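Local coordinates for UPF0311 protein CA_C3321 (Clostridium acetobutylicum ATCC 824, PDB 3G7G) that is of unknown function but belongs to the UPF0311 (DUF3237) family and packs against a second copy of itself in the crystal, at the interface of chains A and B. Numbering follows the deposited sequence. Chains: chain A/B, UPF0311 protein CA_C3321.

The interface of chains A and B. Residues chain A 119, 140, 142, 155, 157; chain B 9, 140, 157.
B:Met9 lies across the sheet of chain A, lodged among A:Val140, A:Cys142, A:Tyr155 and A:Ile157. Its CB sits over one face of the A:Tyr155 ring, displaced toward the rim and 3.9 Å from the ring centroid, a CH-pi contact. From there the thioether runs antiparallel to the tyrosine side chain, back toward A:Tyr155 CB. B:Met9 SD comes to 3.7 Å from A:Val140 CG1, and the B:Met9 CE methyl meets A:Ile157 CD1, also at 3.7 Å. Bends at chi2 (144°) and chi3 (133°) bring the methyl there. A:Cys142 SG packs on B:Met9 CB at 3.9 Å, roughly at right angles to the ring direction.

Close to the two-fold axis the valines of the two chains touch methyl to methyl, A:Val140 CG2 to B:Val140 CG2 at 3.5 Å. In both copies CG1 is anti to the backbone N (chi1 172° in A:Val140), placing CG2 against its partner. B:Ile157 reaches the other border of the patch, where its CG2 methyl meets A:Arg119 at the guanidinium edge, in plane, and also packs on CD.

No polar bond crosses this patch; it is apolar packing within a two-fold symmetric interface, and whether that pairing is the biological one the structure alone does not show. Chain A strands 139-144 and 150-157 supply most of the floor under the methionine. A:Cys142 SG also backs the arginine, lying 3.5 Å above the guanidinium plane of A:Arg119, toward its rim.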
ATOM      1  N   ARG A 119       5.988 -11.562 -13.682  1.00 28.59           N
ATOM      2  CA  ARG A 119       6.982 -10.658 -13.126  1.00 28.38           C
ATOM      3  C   ARG A 119       6.455  -9.988 -11.891  1.00 27.40           C
ATOM      4  O   ARG A 119       5.266  -9.682 -11.809  1.00 27.18           O
ATOM      5  CB  ARG A 119       7.331  -9.582 -14.150  1.00 29.05           C
ATOM      6  CG  ARG A 119       7.855 -10.132 -15.475  1.00 29.96           C
ATOM      7  CD  ARG A 119       9.166 -10.742 -15.250  1.00 33.85           C
ATOM      8  NE  ARG A 119       9.868 -11.087 -16.472  1.00 36.21           N
ATOM      9  CZ  ARG A 119       9.978 -12.311 -16.947  1.00 37.45           C
ATOM     10  NH1 ARG A 119       9.386 -13.329 -16.331  1.00 40.43           N
ATOM     11  NH2 ARG A 119      10.676 -12.520 -18.051  1.00 38.29           N
ATOM     12  N   VAL A 140      13.724  -6.762  -8.986  1.00 26.80           N
ATOM     13  CA  VAL A 140      12.745  -7.343  -9.873  1.00 27.64           C
ATOM     14  C   VAL A 140      12.877  -8.849  -9.759  1.00 28.47           C
ATOM     15  O   VAL A 140      13.992  -9.384  -9.669  1.00 27.72           O
ATOM     16  CB  VAL A 140      12.992  -6.951 -11.343  1.00 27.80           C
ATOM     17  CG1 VAL A 140      12.073  -7.735 -12.237  1.00 28.93           C
ATOM     18  CG2 VAL A 140      12.774  -5.476 -11.565  1.00 25.59           C
ATOM     19  N   CYS A 142      11.734 -12.497 -11.634  1.00 32.97           N
ATOM     20  CA  CYS A 142      11.221 -13.248 -12.781  1.00 33.85           C
ATOM     21  C   CYS A 142      10.813 -14.621 -12.312  1.00 34.30           C
ATOM     22  O   CYS A 142      11.631 -15.339 -11.752  1.00 33.37           O
ATOM     23  CB  CYS A 142      12.303 -13.390 -13.856  1.00 34.19           C
ATOM     24  SG  CYS A 142      12.733 -11.800 -14.598  1.00 34.89           S
ATOM     25  N   TYR A 155      16.468 -10.223  -8.912  1.00 27.76           N
ATOM     26  CA  TYR A 155      17.469  -9.347  -9.522  1.00 28.42           C
ATOM     27  C   TYR A 155      17.543  -8.013  -8.812  1.00 28.57           C
ATOM     28  O   TYR A 155      16.537  -7.350  -8.592  1.00 27.10           O
ATOM     29  CB  TYR A 155      17.149  -9.119 -10.982  1.00 29.28           C
ATOM     30  CG  TYR A 155      17.216 -10.362 -11.832  1.00 30.10           C
ATOM     31  CD1 TYR A 155      18.398 -10.749 -12.431  1.00 30.53           C
ATOM     32  CD2 TYR A 155      16.097 -11.131 -12.035  1.00 29.88           C
ATOM     33  CE1 TYR A 155      18.455 -11.890 -13.228  1.00 31.57           C
ATOM     34  CE2 TYR A 155      16.135 -12.250 -12.807  1.00 30.79           C
ATOM     35  CZ  TYR A 155      17.304 -12.624 -13.413  1.00 32.10           C
ATOM     36  OH  TYR A 155      17.310 -13.758 -14.181  1.00 32.52           O
ATOM     37  N   ILE A 157      18.470  -4.243  -8.993  1.00 29.71           N
ATOM     38  CA  ILE A 157      18.677  -3.196  -9.992  1.00 29.88           C
ATOM     39  C   ILE A 157      19.804  -2.318  -9.472  1.00 30.60           C
ATOM     40  O   ILE A 157      19.748  -1.790  -8.348  1.00 28.21           O
ATOM     41  CB  ILE A 157      17.388  -2.364 -10.248  1.00 29.77           C
ATOM     42  CG1 ILE A 157      16.249  -3.267 -10.758  1.00 28.25           C
ATOM     43  CG2 ILE A 157      17.637  -1.147 -11.160  1.00 29.65           C
ATOM     44  CD1 ILE A 157      16.518  -3.987 -12.035  1.00 27.79           C
TER
ATOM     45  N   MET B   9      17.072 -12.086 -17.679  1.00 44.40           N
ATOM     46  CA  MET B   9      16.040 -10.982 -17.571  1.00 44.04           C
ATOM     47  C   MET B   9      16.224  -9.872 -18.625  1.00 43.92           C
ATOM     48  O   MET B   9      17.267  -9.206 -18.694  1.00 44.54           O
ATOM     49  CB  MET B   9      16.038 -10.375 -16.145  1.00 44.13           C
ATOM     50  CG  MET B   9      15.823  -8.853 -16.071  1.00 44.26           C
ATOM     51  SD  MET B   9      14.854  -8.233 -14.675  1.00 43.32           S
ATOM     52  CE  MET B   9      15.925  -6.906 -14.174  1.00 37.14           C
ATOM     53  N   VAL B 140      10.523  -0.645 -14.405  1.00 26.31           N
ATOM     54  CA  VAL B 140      11.521   0.011 -13.553  1.00 26.76           C
ATOM     55  C   VAL B 140      11.865   1.355 -14.224  1.00 28.28           C
ATOM     56  O   VAL B 140      11.853   1.487 -15.463  1.00 26.43           O
ATOM     57  CB  VAL B 140      12.813  -0.852 -13.400  1.00 26.87           C
ATOM     58  CG1 VAL B 140      13.802  -0.235 -12.358  1.00 26.47           C
ATOM     59  CG2 VAL B 140      12.452  -2.277 -13.007  1.00 25.41           C
ATOM     60  N   ILE B 157       9.747  -4.295 -18.222  1.00 27.54           N
ATOM     61  CA  ILE B 157      10.332  -5.608 -17.977  1.00 28.55           C
ATOM     62  C   ILE B 157       9.661  -6.598 -18.910  1.00 30.17           C
ATOM     63  O   ILE B 157       8.429  -6.755 -18.918  1.00 29.25           O
ATOM     64  CB  ILE B 157      10.239  -6.119 -16.522  1.00 28.12           C
ATOM     65  CG1 ILE B 157      10.893  -5.111 -15.541  1.00 26.68           C
ATOM     66  CG2 ILE B 157      10.885  -7.555 -16.428  1.00 26.53           C
ATOM     67  CD1 ILE B 157      12.356  -4.871 -15.716  1.00 25.50           C
TER